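Local coordinates for protein putative cytosine/guanine deaminase (PDB 2PAJ) that catalyses the zinc-dependent hydrolytic deamination of pterins such as isoxanthopterin, turning a 2-amino-4-hydroxypteridine into a 2,4-dihydroxypteridine and ammonium, at residues N74-L79 with A305-S310; I333-A338 with A344-E349. One frame throughout, in Å; residues are numbered along the deposited sequence.

Both contacts are buried near the middle of the amidohydrolase barrel; interaction 1 gives the zinc H76 and H78, interaction 2 D336. Interaction 1 joins the histidine-bearing loop after strand 67-73 to the end of strand 303-306 through a small interface of 138 Å². Interaction 2 packs the chain leaving strand 331-333 against the start of helix 346-359 and buries 348 Å², largely through apolar groups. Two links tie them together: T75 N lies 3.0 Å from I333 O, and S310 OG lies 2.8 Å from D336 OD2, each a probable hydrogen bond. Metal ligands and a sulfur-imidazole contact mark interaction 1; in interaction 2 D336 takes no part in the packing against 344-349.

Interaction 1. Residues N74-L79 with A305-S310; sequences NTHHHL and AHCPQS. With ZN (zinc ion), chain B.
The imidazole of H76 meets C307 at its edge: H76 CD2 is 3.9 Å from C307 SG, and the sulfur lies 77° off the ring normal, so it sits near the ring plane and not over a face. The same ring binds zinc through NE2 at 2.3 Å. H78 adds a second ligand, its NE2 2.0 Å from the metal, and H248 and D336 supply the other two of four protein bonds, with H285 also part of the metal site. H76 and H78 form the HxH motif that follows the first barrel strand in this superfamily. With CG of H76 opposite the backbone N (chi1 -174°), the ring extends past C307 to the metal. Behind it, the A305 methyl touches both T75 OG1 (3.5 Å from A305 CB) and H76 CB (3.8 Å). The hydroxyl of T75 also hydrogen-bonds to S332. Within the loop, H78 N donates to H77 ND1 at 2.6 Å, 17° out of that ring's plane, and H78 ND1 bonds to H137 O, which fixes the rotation of the liganding ring. A305 and H76 both touch A284 of strand 281-284, while P308, at the start of helix 308-312, packs on helix 346-359.

Interaction 2. Residues I333-A338 with A344-E349; sequences IGVDGA and ADMISE. With ZN (zinc ion), chain B.
V335 and A344 make the closest backbone approach, 5.5 Å between their CA atoms, where the irregular chain after strand 331-333 passes the start of helix 346-359. V335 reaches across with both methyls. Its CG2 rests on the A344 methyl, V335 CG2 to A344 CB being 3.5 Å, while its CG1 lies beside M346 SD at 3.8 Å and also meets the E349 CG methylene. Two residues earlier, at the end of strand 331-333, I333 CG2 touches M346 CE at 3.5 Å. Two successive bends in the methionine chain, at chi2 (-57°) and chi3 (-72°), bring that methyl over I333. E349 OE1 lies 3.0 Å from G334 O, two acceptors if E349 is ionised, so the approach would be unfavourable unless E349 carries a proton; its OE2 has a weak bond from Q309 N. Strand 331-333 is the eighth parallel strand of the (βα)8 barrel and lies next to the first in the closed barrel. The chain beyond that strand carries D336, whose CB points away from 344-349 and which binds zinc through OD1 at 2.0 Å. G337 N makes a longer second bond to H77 ND1, which H78 N also uses, tying the turn after D336 to the HxH loop. At the helix start D345 is the N-cap: S348 N donates to D345 OD1 at 2.8 Å and 163°, arriving from above the carboxylate plane. S348 OG bonds to D345 OD2 at 2.7 Å on the syn side. S348 thus meets both carboxylate oxygens, and I347 N adds a weak bond to D345 OD1. M346 and I347 also touch W72 of strand 67-73.

Interaction 1. Residues N74-L79 with A305-S310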
# COMPACT_ATOMS: atom_id res chain seq x y z
N ASN A 74 1.58 -1.96 0.03
CA ASN A 74 1.08 -0.90 -0.83
C ASN A 74 1.20 0.41 -0.07
O ASN A 74 0.63 0.55 1.00
CB ASN A 74 -0.39 -1.18 -1.19
CG ASN A 74 -1.04 -0.04 -1.92
OD1 ASN A 74 -0.73 0.22 -3.08
ND2 ASN A 74 -1.94 0.66 -1.25
N THR A 75 1.93 1.36 -0.63
CA THR A 75 2.14 2.64 0.03
C THR A 75 1.33 3.83 -0.46
O THR A 75 1.59 4.96 -0.06
CB THR A 75 3.62 3.03 0.01
OG1 THR A 75 4.06 3.21 -1.34
CG2 THR A 75 4.45 1.96 0.66
N HIS A 76 0.34 3.60 -1.33
CA HIS A 76 -0.52 4.67 -1.83
C HIS A 76 -1.78 4.10 -2.48
O HIS A 76 -1.71 3.16 -3.26
CB HIS A 76 0.24 5.56 -2.81
CG HIS A 76 -0.55 6.76 -3.25
ND1 HIS A 76 -0.97 7.73 -2.37
CD2 HIS A 76 -1.04 7.10 -4.46
CE1 HIS A 76 -1.70 8.62 -3.02
NE2 HIS A 76 -1.75 8.26 -4.29
N HIS A 77 -2.93 4.70 -2.17
CA HIS A 77 -4.22 4.23 -2.67
C HIS A 77 -5.33 5.26 -2.46
O HIS A 77 -5.13 6.28 -1.81
CB HIS A 77 -4.60 2.96 -1.91
CG HIS A 77 -5.47 2.01 -2.68
ND1 HIS A 77 -6.38 2.42 -3.62
CD2 HIS A 77 -5.58 0.66 -2.62
CE1 HIS A 77 -7.03 1.37 -4.10
NE2 HIS A 77 -6.56 0.29 -3.51
N HIS A 78 -6.50 4.98 -3.02
CA HIS A 78 -7.69 5.83 -2.87
C HIS A 78 -8.88 4.87 -2.95
O HIS A 78 -9.67 4.92 -3.89
CB HIS A 78 -7.79 6.85 -4.01
CG HIS A 78 -6.63 7.79 -4.09
ND1 HIS A 78 -6.19 8.54 -3.02
CD2 HIS A 78 -5.80 8.09 -5.12
CE1 HIS A 78 -5.15 9.26 -3.39
NE2 HIS A 78 -4.89 9.00 -4.66
N LEU A 79 -9.01 4.01 -1.94
CA LEU A 79 -10.07 3.00 -1.89
C LEU A 79 -11.51 3.37 -2.23
O LEU A 79 -12.28 2.50 -2.64
CB LEU A 79 -10.07 2.28 -0.53
CG LEU A 79 -9.22 1.02 -0.23
CD1 LEU A 79 -9.15 0.13 -1.46
CD2 LEU A 79 -7.83 1.42 0.19
N ALA A 305 6.26 7.02 -3.60
CA ALA A 305 5.31 5.92 -3.76
C ALA A 305 5.13 5.87 -5.27
O ALA A 305 4.39 6.67 -5.86
CB ALA A 305 3.99 6.24 -3.08
N HIS A 306 5.83 4.94 -5.89
CA HIS A 306 5.80 4.77 -7.34
C HIS A 306 4.53 4.07 -7.81
O HIS A 306 4.23 2.97 -7.37
CB HIS A 306 7.02 3.98 -7.77
CG HIS A 306 7.13 3.81 -9.25
ND1 HIS A 306 7.51 2.62 -9.83
CD2 HIS A 306 6.90 4.67 -10.26
CE1 HIS A 306 7.50 2.75 -11.14
NE2 HIS A 306 7.14 3.99 -11.43
N CYS A 307 3.80 4.72 -8.71
CA CYS A 307 2.55 4.16 -9.25
C CYS A 307 2.53 4.24 -10.78
O CYS A 307 1.93 5.14 -11.35
CB CYS A 307 1.33 4.91 -8.68
SG CYS A 307 1.21 4.93 -6.86
N PRO A 308 3.17 3.26 -11.46
CA PRO A 308 3.23 3.21 -12.92
C PRO A 308 1.90 3.18 -13.70
O PRO A 308 1.66 4.05 -14.53
CB PRO A 308 4.12 1.99 -13.17
CG PRO A 308 3.89 1.15 -11.97
CD PRO A 308 3.91 2.14 -10.86
N GLN A 309 1.05 2.19 -13.44
CA GLN A 309 -0.23 2.08 -14.15
C GLN A 309 -1.09 3.34 -14.05
O GLN A 309 -1.79 3.70 -14.99
CB GLN A 309 -1.04 0.90 -13.61
CG GLN A 309 -0.45 -0.45 -13.95
CD GLN A 309 -1.22 -1.58 -13.32
OE1 GLN A 309 -1.29 -1.69 -12.09
NE2 GLN A 309 -1.81 -2.44 -14.15
N SER A 310 -1.02 4.01 -12.91
CA SER A 310 -1.78 5.22 -12.70
C SER A 310 -1.06 6.40 -13.36
O SER A 310 -1.66 7.18 -14.09
CB SER A 310 -1.93 5.47 -11.20
OG SER A 310 -2.94 6.44 -10.95
ZN ZN B . -3.20 9.19 -5.81

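Interaction 2. Residues I333-A338 with A344-E349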
# COMPACT_ATOMS: atom_id res chain seq x y z
N ILE A 333 6.18 1.00 -3.65
CA ILE A 333 5.18 0.83 -4.69
C ILE A 333 3.75 0.99 -4.20
O ILE A 333 3.40 0.61 -3.09
CB ILE A 333 5.38 -0.54 -5.38
CG1 ILE A 333 6.76 -0.57 -6.03
CG2 ILE A 333 4.32 -0.77 -6.44
CD1 ILE A 333 7.03 -1.80 -6.81
N GLY A 334 2.93 1.59 -5.05
CA GLY A 334 1.54 1.78 -4.71
C GLY A 334 0.74 1.71 -5.99
O GLY A 334 1.28 1.78 -7.08
N VAL A 335 -0.56 1.58 -5.84
CA VAL A 335 -1.51 1.52 -6.95
C VAL A 335 -2.59 2.43 -6.39
O VAL A 335 -3.16 2.10 -5.35
CB VAL A 335 -2.07 0.07 -7.12
CG1 VAL A 335 -1.20 -0.88 -6.35
CG2 VAL A 335 -3.52 -0.05 -6.62
N ASP A 336 -2.89 3.57 -7.00
CA ASP A 336 -3.92 4.39 -6.36
C ASP A 336 -5.27 4.52 -7.03
O ASP A 336 -5.36 4.77 -8.22
CB ASP A 336 -3.37 5.79 -6.04
CG ASP A 336 -3.14 6.66 -7.27
OD1 ASP A 336 -3.62 7.82 -7.26
OD2 ASP A 336 -2.47 6.22 -8.22
N GLY A 337 -6.33 4.35 -6.25
CA GLY A 337 -7.68 4.48 -6.78
C GLY A 337 -7.99 3.97 -8.17
O GLY A 337 -7.43 4.43 -9.17
N ALA A 338 -8.92 3.02 -8.24
CA ALA A 338 -9.35 2.42 -9.49
C ALA A 338 -9.82 3.47 -10.51
O ALA A 338 -10.08 3.16 -11.67
CB ALA A 338 -10.47 1.41 -9.22
N ALA A 344 -6.04 -2.22 -9.93
CA ALA A 344 -5.55 -1.87 -8.61
C ALA A 344 -5.16 -3.04 -7.69
O ALA A 344 -5.80 -3.28 -6.67
CB ALA A 344 -6.58 -0.98 -7.92
N ASP A 345 -4.12 -3.76 -8.09
CA ASP A 345 -3.61 -4.87 -7.30
C ASP A 345 -2.10 -4.81 -7.42
O ASP A 345 -1.57 -4.36 -8.44
CB ASP A 345 -4.19 -6.22 -7.77
CG ASP A 345 -3.86 -6.54 -9.22
OD1 ASP A 345 -2.84 -7.22 -9.47
OD2 ASP A 345 -4.62 -6.11 -10.12
N MET A 346 -1.41 -5.25 -6.38
CA MET A 346 0.04 -5.18 -6.36
C MET A 346 0.76 -6.03 -7.40
O MET A 346 1.91 -5.76 -7.72
CB MET A 346 0.57 -5.49 -4.95
CG MET A 346 0.54 -4.29 -3.99
SD MET A 346 1.46 -2.82 -4.55
CE MET A 346 3.11 -3.35 -4.35
N ILE A 347 0.10 -7.04 -7.94
CA ILE A 347 0.75 -7.85 -8.95
C ILE A 347 0.78 -7.13 -10.31
O ILE A 347 1.82 -7.07 -10.96
CB ILE A 347 0.10 -9.24 -9.02
CG1 ILE A 347 0.73 -10.12 -7.95
CG2 ILE A 347 0.29 -9.86 -10.39
CD1 ILE A 347 -0.08 -11.31 -7.57
N SER A 348 -0.36 -6.57 -10.71
CA SER A 348 -0.42 -5.84 -11.97
C SER A 348 0.58 -4.69 -11.91
O SER A 348 1.26 -4.40 -12.90
CB SER A 348 -1.82 -5.25 -12.17
OG SER A 348 -2.81 -6.27 -12.14
N GLU A 349 0.65 -4.05 -10.74
CA GLU A 349 1.54 -2.92 -10.51
C GLU A 349 3.01 -3.28 -10.57
O GLU A 349 3.81 -2.60 -11.20
CB GLU A 349 1.23 -2.27 -9.16
CG GLU A 349 0.22 -1.13 -9.24
CD GLU A 349 0.77 0.08 -9.98
OE1 GLU A 349 1.92 0.47 -9.71
OE2 GLU A 349 0.05 0.66 -10.81
ZN ZN B . -3.20 9.19 -5.81